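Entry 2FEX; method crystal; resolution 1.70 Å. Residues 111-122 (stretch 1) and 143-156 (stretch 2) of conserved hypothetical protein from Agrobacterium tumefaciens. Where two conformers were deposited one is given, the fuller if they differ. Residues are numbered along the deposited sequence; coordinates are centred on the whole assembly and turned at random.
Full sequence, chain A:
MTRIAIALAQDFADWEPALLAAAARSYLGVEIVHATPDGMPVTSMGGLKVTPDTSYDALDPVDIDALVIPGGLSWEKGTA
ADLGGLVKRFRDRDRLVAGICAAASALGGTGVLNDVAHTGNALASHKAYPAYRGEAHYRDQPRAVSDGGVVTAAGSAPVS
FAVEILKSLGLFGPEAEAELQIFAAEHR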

ATOM      1  N   GLY A 111      23.941   4.833  12.161  1.00 17.68           N
ATOM      2  CA  GLY A 111      24.902   5.915  11.886  1.00 18.85           C
ATOM      3  C   GLY A 111      24.839   6.488  10.469  1.00 17.92           C
ATOM      4  O   GLY A 111      25.499   7.518  10.190  1.00 18.46           O
ATOM      5  N   VAL A 112      24.053   5.861   9.573  1.00 18.08           N
ATOM      6  CA  VAL A 112      24.053   6.250   8.163  0.50 17.18           C
ATOM      7  C   VAL A 112      23.460   7.655   7.913  1.00 18.01           C
ATOM      8  O   VAL A 112      23.633   8.252   6.836  1.00 18.86           O
ATOM      9  N   LEU A 113      22.709   8.171   8.899  1.00 16.02           N
ATOM     10  CA  LEU A 113      22.139   9.526   8.731  1.00 16.08           C
ATOM     11  C   LEU A 113      23.051  10.623   9.312  1.00 17.89           C
ATOM     12  O   LEU A 113      22.655  11.773   9.365  1.00 18.37           O
ATOM     13  N   ASN A 114      24.247  10.263   9.809  1.00 18.18           N
ATOM     14  CA  ASN A 114      25.071  11.268  10.534  1.00 20.08           C
ATOM     15  C   ASN A 114      25.572  12.430   9.660  1.00 20.39           C
ATOM     16  O   ASN A 114      25.785  13.545  10.169  1.00 20.84           O
ATOM     17  N   ASP A 115      25.797  12.122   8.378  1.00 20.74           N
ATOM     18  CA  ASP A 115      26.533  12.892   7.403  0.50 23.25           C
ATOM     19  C   ASP A 115      25.701  13.306   6.169  1.00 22.83           C
ATOM     20  O   ASP A 115      26.265  13.801   5.199  1.00 23.86           O
ATOM     21  N   VAL A 116      24.404  13.004   6.164  1.00 21.28           N
ATOM     22  CA  VAL A 116      23.557  13.302   5.011  1.00 19.62           C
ATOM     23  C   VAL A 116      22.287  13.984   5.444  1.00 18.75           C
ATOM     24  O   VAL A 116      21.788  13.741   6.556  1.00 19.08           O
ATOM     25  N   ALA A 117      21.735  14.787   4.539  1.00 18.13           N
ATOM     26  CA  ALA A 117      20.426  15.396   4.769  1.00 17.06           C
ATOM     27  C   ALA A 117      19.400  14.253   4.807  1.00 16.47           C
ATOM     28  O   ALA A 117      19.528  13.266   4.059  1.00 16.38           O
ATOM     29  N   HIS A 118      18.409  14.379   5.695  1.00 14.68           N
ATOM     30  CA  HIS A 118      17.413  13.288   5.874  1.00 14.85           C
ATOM     31  C   HIS A 118      16.193  13.838   6.613  1.00 14.39           C
ATOM     32  O   HIS A 118      16.191  14.984   7.062  1.00 15.35           O
ATOM     33  N   THR A 119      15.150  13.010   6.708  1.00 14.02           N
ATOM     34  CA  THR A 119      14.001  13.355   7.505  1.00 14.09           C
ATOM     35  C   THR A 119      13.506  12.041   8.159  1.00 13.54           C
ATOM     36  O   THR A 119      14.251  11.033   8.219  1.00 14.28           O
ATOM     37  N   GLY A 120      12.309  12.109   8.727  1.00 13.31           N
ATOM     38  CA  GLY A 120      11.790  10.950   9.499  1.00 13.75           C
ATOM     39  C   GLY A 120      10.394  11.317   9.954  1.00 13.35           C
ATOM     40  O   GLY A 120       9.786  12.346   9.511  1.00 13.41           O
ATOM     41  N   ASN A 121       9.864  10.523  10.874  1.00 13.15           N
ATOM     42  CA  ASN A 121       8.545  10.880  11.423  1.00 14.01           C
ATOM     43  C   ASN A 121       8.625  12.117  12.297  1.00 15.01           C
ATOM     44  O   ASN A 121       7.645  12.900  12.353  1.00 16.63           O
ATOM     45  N   ALA A 122       9.763  12.264  12.975  1.00 15.40           N
ATOM     46  CA  ALA A 122      10.070  13.429  13.821  1.00 15.98           C
ATOM     47  C   ALA A 122      11.548  13.371  14.207  1.00 16.51           C
ATOM     48  O   ALA A 122      12.134  12.255  14.272  1.00 15.34           O
ATOM     49  N   ARG A 143       7.886  16.126   2.742  1.00 17.26           N
ATOM     50  CA  ARG A 143       8.260  15.197   1.630  1.00 16.37           C
ATOM     51  C   ARG A 143       9.561  14.465   1.942  1.00 16.34           C
ATOM     52  O   ARG A 143      10.409  14.951   2.706  1.00 16.41           O
ATOM     53  N   ALA A 144       9.735  13.298   1.301  1.00 14.69           N
ATOM     54  CA  ALA A 144      10.978  12.516   1.417  1.00 14.74           C
ATOM     55  C   ALA A 144      12.212  13.343   1.089  1.00 14.33           C
ATOM     56  O   ALA A 144      12.159  14.309   0.256  1.00 16.02           O
ATOM     57  N   VAL A 145      13.323  12.950   1.687  1.00 13.66           N
ATOM     58  CA  VAL A 145      14.613  13.572   1.421  1.00 15.21           C
ATOM     59  C   VAL A 145      15.566  12.539   0.804  1.00 15.62           C
ATOM     60  O   VAL A 145      15.556  11.336   1.169  1.00 16.23           O
ATOM     61  N   SER A 146      16.336  13.006  -0.175  1.00 16.87           N
ATOM     62  CA  SER A 146      17.386  12.178  -0.784  1.00 16.89           C
ATOM     63  C   SER A 146      18.720  12.917  -0.753  1.00 18.03           C
ATOM     64  O   SER A 146      18.841  14.041  -1.317  1.00 18.10           O
ATOM     65  N   ASP A 147      19.727  12.281  -0.183  1.00 17.14           N
ATOM     66  CA  ASP A 147      21.061  12.884  -0.133  1.00 18.42           C
ATOM     67  C   ASP A 147      22.102  11.786   0.119  1.00 18.44           C
ATOM     68  O   ASP A 147      21.897  10.881   0.942  1.00 17.85           O
ATOM     69  N   GLY A 148      23.236  11.874  -0.574  1.00 20.19           N
ATOM     70  CA  GLY A 148      24.348  10.967  -0.323  1.00 20.21           C
ATOM     71  C   GLY A 148      24.029   9.488  -0.485  1.00 20.65           C
ATOM     72  O   GLY A 148      24.688   8.659   0.141  1.00 21.89           O
ATOM     73  N   GLY A 149      23.051   9.175  -1.336  1.00 19.09           N
ATOM     74  CA  GLY A 149      22.626   7.763  -1.559  1.00 18.94           C
ATOM     75  C   GLY A 149      21.739   7.211  -0.471  1.00 17.32           C
ATOM     76  O   GLY A 149      21.580   5.990  -0.345  1.00 16.84           O
ATOM     77  N   VAL A 150      21.141   8.094   0.332  1.00 15.07           N
ATOM     78  CA  VAL A 150      20.216   7.663   1.366  1.00 14.23           C
ATOM     79  C   VAL A 150      18.907   8.431   1.176  1.00 15.22           C
ATOM     80  O   VAL A 150      18.877   9.670   1.101  1.00 14.24           O
ATOM     81  N   VAL A 151      17.812   7.690   1.105  1.00 12.83           N
ATOM     82  CA  VAL A 151      16.498   8.295   0.987  1.00 13.48           C
ATOM     83  C   VAL A 151      15.733   8.012   2.301  1.00 13.20           C
ATOM     84  O   VAL A 151      15.697   6.870   2.793  1.00 12.70           O
ATOM     85  N   THR A 152      15.116   9.043   2.861  1.00 13.40           N
ATOM     86  CA  THR A 152      14.333   8.890   4.069  1.00 12.87           C
ATOM     87  C   THR A 152      12.981   9.618   3.917  1.00 13.63           C
ATOM     88  O   THR A 152      12.843  10.527   3.117  1.00 13.37           O
ATOM     89  N   ALA A 153      11.997   9.169   4.703  1.00 12.42           N
ATOM     90  CA  ALA A 153      10.657   9.763   4.712  1.00 12.48           C
ATOM     91  C   ALA A 153       9.921   9.379   5.960  1.00 13.05           C
ATOM     92  O   ALA A 153      10.237   8.376   6.617  1.00 12.61           O
ATOM     93  N   ALA A 154       8.913  10.207   6.263  1.00 13.63           N
ATOM     94  CA  ALA A 154       7.968   9.891   7.333  1.00 12.46           C
ATOM     95  C   ALA A 154       6.990   8.854   6.709  1.00 12.55           C
ATOM     96  O   ALA A 154       6.828   8.801   5.456  1.00 12.48           O
ATOM     97  N   GLY A 155       6.302   8.132   7.580  1.00 13.52           N
ATOM     98  CA  GLY A 155       5.280   7.192   7.137  1.00 12.98           C
ATOM     99  C   GLY A 155       4.153   7.878   6.370  1.00 13.32           C
ATOM    100  O   GLY A 155       3.482   7.227   5.574  1.00 14.04           O
ATOM    101  N   SER A 156       3.961   9.181   6.617  1.00 12.90           N
ATOM    102  CA  SER A 156       2.933   9.954   5.894  1.00 13.44           C
ATOM    103  C   SER A 156       3.315  10.308   4.436  1.00 13.81           C
ATOM    104  O   SER A 156       2.515  10.970   3.730  1.00 13.71           O
TER

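Which side chains form the apolar contact? Val-150 (chi1 t) points toward stretch 1 and meets three partners: its CG2 lies 3.8 Å from CG2 of Val-112 (p), its CG1 3.6 Å from CD2 of Leu-113 (m, t), and its CB 4.1 Å from CG2 of Val-116 (m). Leu-113 starts sideways, but its end comes nearer. Farther along the hairpin, Val-145 (t) also points in, its CG1 4.0 Å from Ala-117 CB and its CG2 3.8 Å from Thr-119 CG2 (chi1 t).

What do the polar side chains hold? Three of them, Asp-147, Thr-152 and Asn-121, each accept a backbone N-H across the contact. Ala-117 N donates to Asp-147 OD2 (2.9 Å; Asp-147 t), Thr-119 N to Thr-152 OG1 (2.8 Å; Thr-152 p), and Gly-155 N to Asn-121 OD1 (2.8 Å; Asn-121 m). Within stretch 1, His-118 (p) turns its ring end away and donates from ND1 to Val-116 O at 2.8 Å.

Where does water help? Water 1 lies 2.8 Å from Ala-117 O, 2.9 Å from Val-150 O and 2.8 Å from Thr-152 OG1, bridging the stretches. Water 2 donates to Asn-121 OD1 (3.2 Å) and accepts a weak bond from Ser-156 N (3.0 Å).

Why does glycine suit position 148? Its phi is positive, and a CB would clash with Val-116 CG1, which sits 3.9 Å from Gly-148 CA.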

ATOM      1  CB  VAL A 112      23.344   5.170   7.308  0.50 17.53           C
ATOM      2  CG1 VAL A 112      21.807   5.230   7.462  0.50 16.58           C
ATOM      3  CG2 VAL A 112      23.770   5.279   5.876  0.50 16.62           C
ATOM      4  CB  LEU A 113      20.746   9.617   9.367  1.00 16.79           C
ATOM      5  CG  LEU A 113      19.776   8.542   8.941  1.00 15.18           C
ATOM      6  CD1 LEU A 113      18.365   8.753   9.567  1.00 15.07           C
ATOM      7  CD2 LEU A 113      19.717   8.469   7.400  1.00 15.53           C
ATOM      8  CB  ASN A 114      26.274  10.606  11.189  1.00 19.28           C
ATOM      9  CG  ASN A 114      25.906   9.709  12.388  1.00 20.43           C
ATOM     10  OD1 ASN A 114      24.730   9.585  12.782  1.00 21.08           O
ATOM     11  ND2 ASN A 114      26.943   9.018  12.950  1.00 23.43           N
ATOM     12  CB  ASP A 115      27.690  11.987   6.921  0.50 23.47           C
ATOM     13  CG  ASP A 115      27.196  10.632   6.299  0.50 25.14           C
ATOM     14  OD1 ASP A 115      26.151   9.991   6.717  0.50 20.54           O
ATOM     15  OD2 ASP A 115      27.901  10.180   5.357  0.50 30.68           O
ATOM     16  CB  VAL A 116      23.186  12.031   4.200  1.00 18.58           C
ATOM     17  CG1 VAL A 116      24.476  11.450   3.560  1.00 21.82           C
ATOM     18  CG2 VAL A 116      22.468  10.992   5.088  1.00 17.09           C
ATOM     19  CB  ALA A 117      20.093  16.407   3.666  1.00 19.70           C
ATOM     20  CB  HIS A 118      18.019  12.164   6.706  1.00 13.97           C
ATOM     21  CG  HIS A 118      18.467  12.620   8.075  1.00 13.27           C
ATOM     22  ND1 HIS A 118      19.740  13.094   8.336  1.00 17.10           N
ATOM     23  CD2 HIS A 118      17.774  12.729   9.232  1.00 15.18           C
ATOM     24  CE1 HIS A 118      19.804  13.508   9.595  1.00 17.28           C
ATOM     25  NE2 HIS A 118      18.617  13.310  10.160  1.00 16.46           N
ATOM     26  CB  THR A 119      12.907  14.063   6.673  1.00 14.56           C
ATOM     27  OG1 THR A 119      11.884  14.620   7.530  1.00 14.87           O
ATOM     28  CG2 THR A 119      12.296  13.096   5.607  1.00 14.55           C
ATOM     29  CB  ASN A 121       8.004   9.720  12.249  1.00 15.05           C
ATOM     30  CG  ASN A 121       7.514   8.591  11.378  1.00 16.79           C
ATOM     31  OD1 ASN A 121       7.149   8.807  10.210  1.00 15.56           O
ATOM     32  ND2 ASN A 121       7.521   7.356  11.942  1.00 17.33           N
ATOM     33  CB  ALA A 122       9.239  13.345  15.111  1.00 18.39           C
ATOM     34  CB  ARG A 143       8.383  15.930   0.293  1.00 16.99           C
ATOM     35  CG  ARG A 143       7.009  16.516  -0.182  1.00 19.06           C
ATOM     36  CD  ARG A 143       7.243  17.281  -1.444  1.00 23.59           C
ATOM     37  NE  ARG A 143       6.019  17.967  -1.823  1.00 29.17           N
ATOM     38  CZ  ARG A 143       5.663  18.195  -3.077  1.00 37.50           C
ATOM     39  NH1 ARG A 143       6.458  17.795  -4.072  1.00 40.03           N
ATOM     40  NH2 ARG A 143       4.508  18.810  -3.330  1.00 38.20           N
ATOM     41  CB  ALA A 144      10.940  11.332   0.450  1.00 14.88           C
ATOM     42  CB  VAL A 145      15.181  14.109   2.712  1.00 14.77           C
ATOM     43  CG1 VAL A 145      16.683  14.591   2.554  1.00 18.41           C
ATOM     44  CG2 VAL A 145      14.335  15.242   3.245  1.00 17.67           C
ATOM     45  CB  SER A 146      17.021  11.860  -2.227  1.00 17.79           C
ATOM     46  OG  SER A 146      18.014  11.013  -2.781  1.00 19.03           O
ATOM     47  CB  ASP A 147      21.139  13.907   1.000  1.00 18.68           C
ATOM     48  CG  ASP A 147      22.411  14.752   0.944  1.00 24.29           C
ATOM     49  OD1 ASP A 147      22.829  15.160  -0.181  1.00 24.10           O
ATOM     50  OD2 ASP A 147      23.013  14.989   1.999  1.00 22.45           O
ATOM     51  CB  VAL A 150      20.809   8.002   2.783  1.00 14.53           C
ATOM     52  CG1 VAL A 150      19.786   7.689   3.919  1.00 17.51           C
ATOM     53  CG2 VAL A 150      22.128   7.227   3.007  1.00 15.40           C
ATOM     54  CB  VAL A 151      15.714   7.684  -0.197  1.00 13.85           C
ATOM     55  CG1 VAL A 151      14.229   8.164  -0.171  1.00 15.20           C
ATOM     56  CG2 VAL A 151      16.398   8.143  -1.541  1.00 15.69           C
ATOM     57  CB  THR A 152      15.100   9.420   5.324  1.00 13.10           C
ATOM     58  OG1 THR A 152      15.572  10.749   5.041  1.00 13.62           O
ATOM     59  CG2 THR A 152      16.276   8.440   5.682  1.00 14.36           C
ATOM     60  CB  ALA A 153       9.877   9.235   3.513  1.00 13.24           C
ATOM     61  CB  ALA A 154       7.237  11.149   7.686  1.00 12.16           C
ATOM     62  CB  SER A 156       2.695  11.275   6.659  1.00 13.36           C
ATOM     63  OG  SER A 156       3.961  11.921   6.887  1.00 15.80           O
TER
HETATM   64  O   HOH W   1      17.955  10.976   3.506  1.00 13.52           O
HETATM   65  O   HOH W   2       4.175   9.776   9.566  1.00 20.08           O